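PDB 3LHH: CBS domain protein from Shewanella oneidensis, which binds adenosine monophosphate through its paired CBS domains, which form one part of a larger membrane protein that probably belongs to the CorC/HlyC-associated family. Local coordinates for residues 86-91 with 147-152; 90-95 with 107-112. One frame throughout, in Å; residues are numbered along the deposited sequence.

Contact 1. Residues 86-91 with 147-152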
loop_
_atom_site.group_PDB
_atom_site.type_symbol
_atom_site.label_atom_id
_atom_site.label_comp_id
_atom_site.label_asym_id
_atom_site.label_seq_id
_atom_site.Cartn_x
_atom_site.Cartn_y
_atom_site.Cartn_z
ATOM N N ASP A 86 -3.727 11.418 -0.995
ATOM C CA ASP A 86 -2.594 12.347 -1.000
ATOM C C ASP A 86 -2.188 12.767 0.398
ATOM O O ASP A 86 -1.337 13.630 0.573
ATOM C CB ASP A 86 -2.877 13.567 -1.879
ATOM C CG ASP A 86 -2.845 13.226 -3.349
ATOM O OD1 ASP A 86 -1.728 13.037 -3.878
ATOM O OD2 ASP A 86 -3.929 13.111 -3.962
ATOM N N ASP A 87 -2.809 12.156 1.397
ATOM C CA ASP A 87 -2.353 12.312 2.770
ATOM C C ASP A 87 -2.185 10.911 3.351
ATOM O O ASP A 87 -2.892 10.519 4.274
ATOM C CB ASP A 87 -3.337 13.162 3.585
ATOM C CG ASP A 87 -2.800 13.539 4.964
ATOM O OD1 ASP A 87 -1.603 13.301 5.248
ATOM O OD2 ASP A 87 -3.588 14.078 5.772
HETATM N N MSE A 88 -1.240 10.163 2.787
HETATM C CA MSE A 88 -0.983 8.784 3.187
HETATM C C MSE A 88 -0.273 8.738 4.528
HETATM O O MSE A 88 0.729 9.413 4.730
HETATM C CB MSE A 88 -0.108 8.085 2.153
HETATM C CG MSE A 88 -0.207 6.584 2.210
HETATM SE SE MSE A 88 -1.938 6.145 1.512
HETATM C CE MSE A 88 -1.532 6.425 -0.355
ATOM N N VAL A 89 -0.776 7.928 5.442
ATOM C CA VAL A 89 -0.142 7.833 6.748
ATOM C C VAL A 89 0.678 6.545 6.905
ATOM O O VAL A 89 1.597 6.494 7.717
ATOM C CB VAL A 89 -1.175 7.973 7.880
ATOM C CG1 VAL A 89 -0.562 7.604 9.207
ATOM C CG2 VAL A 89 -1.691 9.403 7.933
ATOM N N GLY A 90 0.346 5.518 6.115
ATOM C CA GLY A 90 1.023 4.231 6.181
ATOM C C GLY A 90 0.180 3.082 5.632
ATOM O O GLY A 90 -0.599 3.245 4.705
ATOM N N ILE A 91 0.323 1.915 6.237
ATOM C CA ILE A 91 -0.203 0.688 5.665
ATOM C C ILE A 91 -0.689 -0.213 6.787
ATOM O O ILE A 91 -0.165 -0.167 7.898
ATOM C CB ILE A 91 0.897 -0.044 4.872
ATOM C CG1 ILE A 91 1.215 0.695 3.577
ATOM C CG2 ILE A 91 0.500 -1.466 4.552
ATOM C CD1 ILE A 91 2.543 0.256 2.983
ATOM N N GLY A 147 5.669 15.685 -6.176
ATOM C CA GLY A 147 5.470 15.012 -4.903
ATOM C C GLY A 147 4.089 14.383 -4.790
ATOM O O GLY A 147 3.680 13.918 -3.724
ATOM N N ASP A 148 3.353 14.360 -5.889
ATOM C CA ASP A 148 2.005 13.795 -5.844
ATOM C C ASP A 148 2.031 12.273 -6.053
ATOM O O ASP A 148 2.810 11.754 -6.849
ATOM C CB ASP A 148 1.096 14.448 -6.884
ATOM C CG ASP A 148 0.852 15.937 -6.630
ATOM O OD1 ASP A 148 0.880 16.673 -7.630
ATOM O OD2 ASP A 148 0.596 16.367 -5.471
ATOM N N LEU A 149 1.173 11.561 -5.336
ATOM C CA LEU A 149 1.086 10.118 -5.466
ATOM C C LEU A 149 0.587 9.698 -6.848
ATOM O O LEU A 149 -0.443 10.174 -7.308
ATOM C CB LEU A 149 0.161 9.565 -4.396
ATOM C CG LEU A 149 0.049 8.051 -4.418
ATOM C CD1 LEU A 149 1.168 7.476 -3.574
ATOM C CD2 LEU A 149 -1.287 7.650 -3.877
ATOM N N LYS A 150 1.318 8.798 -7.497
ATOM C CA LYS A 150 0.963 8.296 -8.830
ATOM C C LYS A 150 0.411 6.873 -8.770
ATOM O O LYS A 150 -0.254 6.416 -9.693
ATOM C CB LYS A 150 2.201 8.289 -9.749
ATOM C CG LYS A 150 2.475 9.598 -10.452
ATOM C CD LYS A 150 1.345 9.946 -11.422
ATOM C CE LYS A 150 0.877 11.401 -11.258
ATOM N NZ LYS A 150 -0.627 11.539 -11.157
ATOM N N GLY A 151 0.729 6.159 -7.701
ATOM C CA GLY A 151 0.338 4.771 -7.596
ATOM C C GLY A 151 1.181 4.016 -6.591
ATOM O O GLY A 151 1.889 4.621 -5.786
ATOM N N LEU A 152 1.095 2.693 -6.630
ATOM C CA LEU A 152 1.907 1.874 -5.749
ATOM C C LEU A 152 2.464 0.679 -6.488
ATOM O O LEU A 152 1.903 0.237 -7.495
ATOM C CB LEU A 152 1.124 1.433 -4.504
ATOM C CG LEU A 152 -0.090 0.527 -4.657
ATOM C CD1 LEU A 152 0.298 -0.925 -4.864
ATOM C CD2 LEU A 152 -0.940 0.669 -3.405
#
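Leu149 reaches across to Asp86 and Met88 with a different part of its side chain for each. Its CB lies beside the carboxylate of Asp86, 4.0 Å from OD1. CG is anti to the backbone N (chi1 -178°), which carries the branch on toward residues 86-91. At the tip, CD2 meets the terminal methyl of Met88, with 3.7 Å between CD2 of Leu149 and CE of Met88. Met88, built as selenomethionine, is bent at chi2 and chi3, and the two side chains cross at about a right angle. A long, flexible methionine chain and a branched leucine suit this place because both can fit against Phe141, which touches each of them. The pairing joins strand 88-93 of one CBS domain to strand 149-154 of the other, and each strand repeats the same device. Val89 and Gly90 face Val80 in a classic beta bulge, as Lys150 and Gly151 face Val142, and both bulge glycines adopt backbone angles at which a CB would collide with the preceding carbonyl. At the outer end the contact turns polar. OD1 of Asp86 comes within 3.6 Å of Leu149 N without making a hydrogen bond to it. Asp148 brings a like charge near, its OD2 being 4.4 Å from OD1 of Asp86, and Arg51 probably eases that repulsion. The guanidinium group of Arg51 spans both segments: NH2 forms a salt bridge with OD2 of Asp86, while NH1 donates a hydrogen bond to the carbonyl O of Leu149.

Contact 2. Residues 90-95 with 107-112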
loop_
_atom_site.group_PDB
_atom_site.type_symbol
_atom_site.label_atom_id
_atom_site.label_comp_id
_atom_site.label_asym_id
_atom_site.label_seq_id
_atom_site.Cartn_x
_atom_site.Cartn_y
_atom_site.Cartn_z
ATOM N N GLY A 90 0.346 5.518 6.115
ATOM C CA GLY A 90 1.023 4.231 6.181
ATOM C C GLY A 90 0.180 3.082 5.632
ATOM O O GLY A 90 -0.599 3.245 4.705
ATOM N N ILE A 91 0.323 1.915 6.237
ATOM C CA ILE A 91 -0.203 0.688 5.665
ATOM C C ILE A 91 -0.689 -0.213 6.787
ATOM O O ILE A 91 -0.165 -0.167 7.898
ATOM C CB ILE A 91 0.897 -0.044 4.872
ATOM C CG1 ILE A 91 1.215 0.695 3.577
ATOM C CG2 ILE A 91 0.500 -1.466 4.552
ATOM C CD1 ILE A 91 2.543 0.256 2.983
ATOM N N ILE A 92 -1.693 -1.031 6.498
ATOM C CA ILE A 92 -2.268 -1.902 7.509
ATOM C C ILE A 92 -2.354 -3.302 6.941
ATOM O O ILE A 92 -2.667 -3.488 5.758
ATOM C CB ILE A 92 -3.673 -1.399 7.927
ATOM C CG1 ILE A 92 -3.693 -1.079 9.418
ATOM C CG2 ILE A 92 -4.755 -2.402 7.606
ATOM C CD1 ILE A 92 -4.142 0.334 9.714
ATOM N N SER A 93 -2.056 -4.283 7.789
ATOM C CA SER A 93 -2.261 -5.682 7.466
ATOM C C SER A 93 -3.714 -6.055 7.742
ATOM O O SER A 93 -4.223 -5.806 8.836
ATOM C CB SER A 93 -1.343 -6.547 8.325
ATOM O OG SER A 93 -1.798 -7.883 8.342
ATOM N N ALA A 94 -4.381 -6.650 6.760
ATOM C CA ALA A 94 -5.771 -7.021 6.943
ATOM C C ALA A 94 -5.901 -8.070 8.052
ATOM O O ALA A 94 -6.803 -8.006 8.896
ATOM C CB ALA A 94 -6.346 -7.543 5.642
ATOM N N LYS A 95 -4.997 -9.038 8.036
ATOM C CA LYS A 95 -5.050 -10.137 8.985
ATOM C C LYS A 95 -5.017 -9.599 10.396
ATOM O O LYS A 95 -5.720 -10.085 11.272
ATOM C CB LYS A 95 -3.872 -11.088 8.762
ATOM C CG LYS A 95 -3.752 -12.175 9.816
ATOM C CD LYS A 95 -2.572 -13.090 9.539
ATOM C CE LYS A 95 -2.350 -14.042 10.707
ATOM N NZ LYS A 95 -1.288 -15.049 10.415
ATOM N N LEU A 107 -9.910 -1.417 19.989
ATOM C CA LEU A 107 -9.132 -1.283 18.768
ATOM C C LEU A 107 -9.236 0.118 18.187
ATOM O O LEU A 107 -10.334 0.605 17.911
ATOM C CB LEU A 107 -9.627 -2.304 17.738
ATOM C CG LEU A 107 -8.920 -2.373 16.388
ATOM C CD1 LEU A 107 -7.449 -2.622 16.613
ATOM C CD2 LEU A 107 -9.530 -3.475 15.523
ATOM N N GLU A 108 -8.090 0.765 18.000
ATOM C CA GLU A 108 -8.053 2.036 17.290
ATOM C C GLU A 108 -7.192 1.843 16.047
ATOM O O GLU A 108 -6.040 1.428 16.139
ATOM C CB GLU A 108 -7.495 3.167 18.172
ATOM C CG GLU A 108 -8.080 3.251 19.596
ATOM C CD GLU A 108 -9.487 3.850 19.662
ATOM O OE1 GLU A 108 -9.775 4.803 18.911
ATOM O OE2 GLU A 108 -10.305 3.370 20.479
ATOM N N LEU A 109 -7.759 2.149 14.888
ATOM C CA LEU A 109 -7.106 1.895 13.611
ATOM C C LEU A 109 -5.686 2.449 13.537
ATOM O O LEU A 109 -4.777 1.806 12.995
ATOM C CB LEU A 109 -7.938 2.487 12.480
ATOM C CG LEU A 109 -7.531 1.989 11.098
ATOM C CD1 LEU A 109 -7.359 0.498 11.139
ATOM C CD2 LEU A 109 -8.564 2.387 10.046
ATOM N N VAL A 110 -5.494 3.643 14.081
ATOM C CA VAL A 110 -4.216 4.334 13.948
ATOM C C VAL A 110 -3.096 3.543 14.624
ATOM O O VAL A 110 -1.920 3.738 14.331
ATOM C CB VAL A 110 -4.287 5.776 14.512
ATOM C CG1 VAL A 110 -4.589 5.753 16.005
ATOM C CG2 VAL A 110 -2.999 6.526 14.233
ATOM N N ASP A 111 -3.477 2.632 15.511
ATOM C CA ASP A 111 -2.520 1.848 16.281
ATOM C C ASP A 111 -1.903 0.701 15.473
ATOM O O ASP A 111 -0.858 0.165 15.833
ATOM C CB ASP A 111 -3.195 1.300 17.541
ATOM C CG ASP A 111 -3.505 2.390 18.565
ATOM O OD1 ASP A 111 -2.997 3.530 18.419
ATOM O OD2 ASP A 111 -4.257 2.104 19.523
ATOM N N LEU A 112 -2.551 0.321 14.378
ATOM C CA LEU A 112 -2.056 -0.781 13.571
ATOM C C LEU A 112 -1.287 -0.287 12.348
ATOM O O LEU A 112 -0.762 -1.084 11.578
ATOM C CB LEU A 112 -3.196 -1.717 13.149
ATOM C CG LEU A 112 -3.876 -2.522 14.264
ATOM C CD1 LEU A 112 -4.687 -1.593 15.153
ATOM C CD2 LEU A 112 -4.760 -3.618 13.694
HETATM O O HOH W 1 -0.820 -3.600 10.524
#
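Ile92 crosses both Leu109 and Leu112 at a slant, wedging its ethyl branch against the turn that they form. The setting is the strand-to-helix passage of a CBS domain: strand 88-93 runs straight into helix 94-102, with Ser93 at the N-cap, and the chain then folds back through residues 107-112. CD1 of Ile92 meets CD1 of Leu109 at 3.5 Å, while one carbon back CG1 lies 3.8 Å from CB of Leu112. The isoleucine's first torsion (chi1 -120°) is off a staggered position, a setting that goes with its reach to both leucines. Leu109 points CG anti to its own backbone N, which brings that branch round to the isoleucine tip. Bonds from Asp111 N to Glu108 O and from Leu112 N to Leu109 O keep the turn compact. Branched aliphatic residues suit this buried place, since they fill it without adding polar groups. With an alanine here CG1 and CD1 would be gone, and both leucines would probably lose their apolar partner on the strand. Beside this packing, one water accepts from Ser93 N at 3.1 Å and donates to Leu112 O at 2.7 Å.

Both contacts draw on strand 88-93, sharing Gly90 and Ile91, yet their centres lie 16 Å apart and they use different partners. Contact 1 reaches from one CBS domain to a strand of the other, and is only partly buried: an apolar meeting passes into charged groups at an exposed end. Contact 2 lies farther from the centre of the chain, but all its touching residues are buried; it packs the strand's end against the loop after helix 94-102 through aliphatic side chains and a water bridge. Neither has a direct hydrogen bond between its segments. Near the shared residues, Ile91 touches Arg77, which binds the nucleotide, so the strand passes close to the AMP site.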